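Local coordinates for TbpB (Actinobacillus pleuropneumoniae, PDB 3HOL), which probably binds host transferrin at the bacterial surface, as the lipoprotein component of a receptor for iron acquisition, at residues M24-G29 against N292-A297. Residues are numbered along the deposited sequence; the frame is centred on the assembly and turned at random.
Sequences MEPALG and NNFGDA
With CG anti to its carbonyl carbon (chi1 -54°), Phe294 sends its ring across to Pro26, Ala27 and Leu28, while Leu28, whose CG is likewise anti to its own carbonyl carbon, places CD2 by the Phe294 ring and CD1 against the Asn292 amide. The pyrrolidine of Pro26 lies over one ring face near its base: CB is 4.0 Å from the centroid of the Phe294 ring, on a line 27° off the ring normal, a CH-pi contact. CG of the proline reaches the same side of the ring, 3.8 Å from Phe294 CD2. Farther out, the N of Ala27 sits above that face toward the rim, and the tip of the ring meets the next peptide, with Phe294 CZ 3.6 Å from Ala27 C. Leu28 CD2 adds an apolar touch 4.1 Å from Phe294 CZ, and its other methyl, CD1, packs 3.8 Å from Asn292 ND2, the two side chains crossing at about a right angle. The join between the segments is thus made by van der Waals and CH-pi contact.

Polar bonds instead shape the loop that presents the ring. Asn293 OD1 accepts from Gly295 N at 2.8 Å, closing an Asx turn around Phe294, and Asn293 ND2 donates to Asp296 O at 3.0 Å along a nearly straight N-H line (169°).

Pro110, touching Leu28, Asn292 and Phe294, and Arg206, touching Pro26 and Phe294, add to the cluster, and Lys306 NZ hydrogen-bonds to Pro26 O. Consistent with a contact between N lobe and C-lobe handle, it joins the loop leading into strand 29-33, which lies between strands 50-52 and 101-107 in a five-stranded antiparallel sheet, to the loop between strands 287-290 and 299-302, with the start of strand 206-213 alongside.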
loop_
_atom_site.group_PDB
_atom_site.type_symbol
_atom_site.label_atom_id
_atom_site.label_comp_id
_atom_site.label_asym_id
_atom_site.label_seq_id
_atom_site.Cartn_x
_atom_site.Cartn_y
_atom_site.Cartn_z
ATOM N N MET A 24 10.243 -7.137 6.916
ATOM C CA MET A 24 10.210 -6.502 5.610
ATOM C C MET A 24 8.793 -6.381 5.013
ATOM O O MET A 24 8.646 -6.015 3.850
ATOM C CB MET A 24 11.177 -7.217 4.656
ATOM C CG MET A 24 12.641 -7.320 5.199
ATOM S SD MET A 24 13.256 -5.667 5.665
ATOM C CE MET A 24 13.880 -5.093 4.115
ATOM N N GLU A 25 7.773 -6.725 5.790
ATOM C CA GLU A 25 6.383 -6.619 5.334
ATOM C C GLU A 25 5.953 -5.148 5.313
ATOM O O GLU A 25 6.259 -4.412 6.244
ATOM C CB GLU A 25 5.443 -7.447 6.236
ATOM C CG GLU A 25 5.593 -9.000 6.040
ATOM C CD GLU A 25 4.969 -9.524 4.724
ATOM O OE1 GLU A 25 4.215 -8.762 4.066
ATOM O OE2 GLU A 25 5.233 -10.704 4.331
ATOM N N PRO A 26 5.233 -4.710 4.249
ATOM C CA PRO A 26 4.743 -3.345 4.193
ATOM C C PRO A 26 3.597 -3.151 5.173
ATOM O O PRO A 26 2.849 -4.099 5.457
ATOM C CB PRO A 26 4.271 -3.208 2.729
ATOM C CG PRO A 26 3.838 -4.606 2.387
ATOM C CD PRO A 26 4.951 -5.434 3.005
ATOM N N ALA A 27 3.469 -1.946 5.730
ATOM C CA ALA A 27 2.299 -1.624 6.564
ATOM C C ALA A 27 2.089 -0.117 6.566
ATOM O O ALA A 27 3.003 0.588 6.174
ATOM C CB ALA A 27 2.553 -2.083 7.989
ATOM N N LEU A 28 0.935 0.392 7.029
ATOM C CA LEU A 28 0.798 1.847 7.099
ATOM C C LEU A 28 1.894 2.402 7.991
ATOM O O LEU A 28 2.399 3.508 7.757
ATOM C CB LEU A 28 -0.602 2.302 7.561
ATOM C CG LEU A 28 -1.739 2.006 6.568
ATOM C CD1 LEU A 28 -3.064 2.587 7.097
ATOM C CD2 LEU A 28 -1.428 2.586 5.182
ATOM N N GLY A 29 2.232 1.652 9.037
ATOM C CA GLY A 29 3.228 2.126 10.000
ATOM C C GLY A 29 3.632 1.045 10.987
ATOM O O GLY A 29 3.096 -0.076 10.945
ATOM N N ASN A 292 -6.302 0.949 0.418
ATOM C CA ASN A 292 -4.862 0.912 0.673
ATOM C C ASN A 292 -4.198 -0.305 0.014
ATOM O O ASN A 292 -4.614 -1.462 0.222
ATOM C CB ASN A 292 -4.594 0.912 2.179
ATOM C CG ASN A 292 -5.005 2.205 2.819
ATOM O OD1 ASN A 292 -4.915 3.283 2.200
ATOM N ND2 ASN A 292 -5.410 2.133 4.079
ATOM N N ASN A 293 -3.159 -0.066 -0.769
ATOM C CA ASN A 293 -2.476 -1.197 -1.408
ATOM C C ASN A 293 -0.992 -0.876 -1.573
ATOM O O ASN A 293 -0.644 0.289 -1.857
ATOM C CB ASN A 293 -3.098 -1.476 -2.782
ATOM C CG ASN A 293 -2.579 -2.770 -3.385
ATOM O OD1 ASN A 293 -1.579 -2.731 -4.089
ATOM N ND2 ASN A 293 -3.181 -3.910 -3.027
ATOM N N PHE A 294 -0.118 -1.875 -1.380
ATOM C CA PHE A 294 1.308 -1.595 -1.446
ATOM C C PHE A 294 1.977 -2.103 -2.719
ATOM O O PHE A 294 3.178 -1.971 -2.888
ATOM C CB PHE A 294 2.004 -2.116 -0.187
ATOM C CG PHE A 294 1.405 -1.607 1.082
ATOM C CD1 PHE A 294 1.545 -0.271 1.431
ATOM C CD2 PHE A 294 0.730 -2.482 1.943
ATOM C CE1 PHE A 294 1.013 0.213 2.642
ATOM C CE2 PHE A 294 0.188 -2.031 3.147
ATOM C CZ PHE A 294 0.316 -0.664 3.494
ATOM N N GLY A 295 1.193 -2.613 -3.653
ATOM C CA GLY A 295 1.767 -3.143 -4.897
ATOM C C GLY A 295 1.553 -4.642 -5.104
ATOM O O GLY A 295 2.043 -5.207 -6.056
ATOM N N ASP A 296 0.807 -5.278 -4.214
ATOM C CA ASP A 296 0.418 -6.683 -4.406
ATOM C C ASP A 296 -1.112 -6.709 -4.587
ATOM O O ASP A 296 -1.872 -6.498 -3.629
ATOM C CB ASP A 296 0.869 -7.538 -3.220
ATOM C CG ASP A 296 0.741 -9.041 -3.507
ATOM O OD1 ASP A 296 -0.061 -9.408 -4.381
ATOM O OD2 ASP A 296 1.436 -9.847 -2.869
ATOM N N ALA A 297 -1.563 -6.954 -5.828
ATOM C CA ALA A 297 -2.997 -6.945 -6.144
ATOM C C ALA A 297 -3.683 -8.136 -5.463
ATOM O O ALA A 297 -4.922 -8.156 -5.337
ATOM C CB ALA A 297 -3.213 -6.997 -7.659
#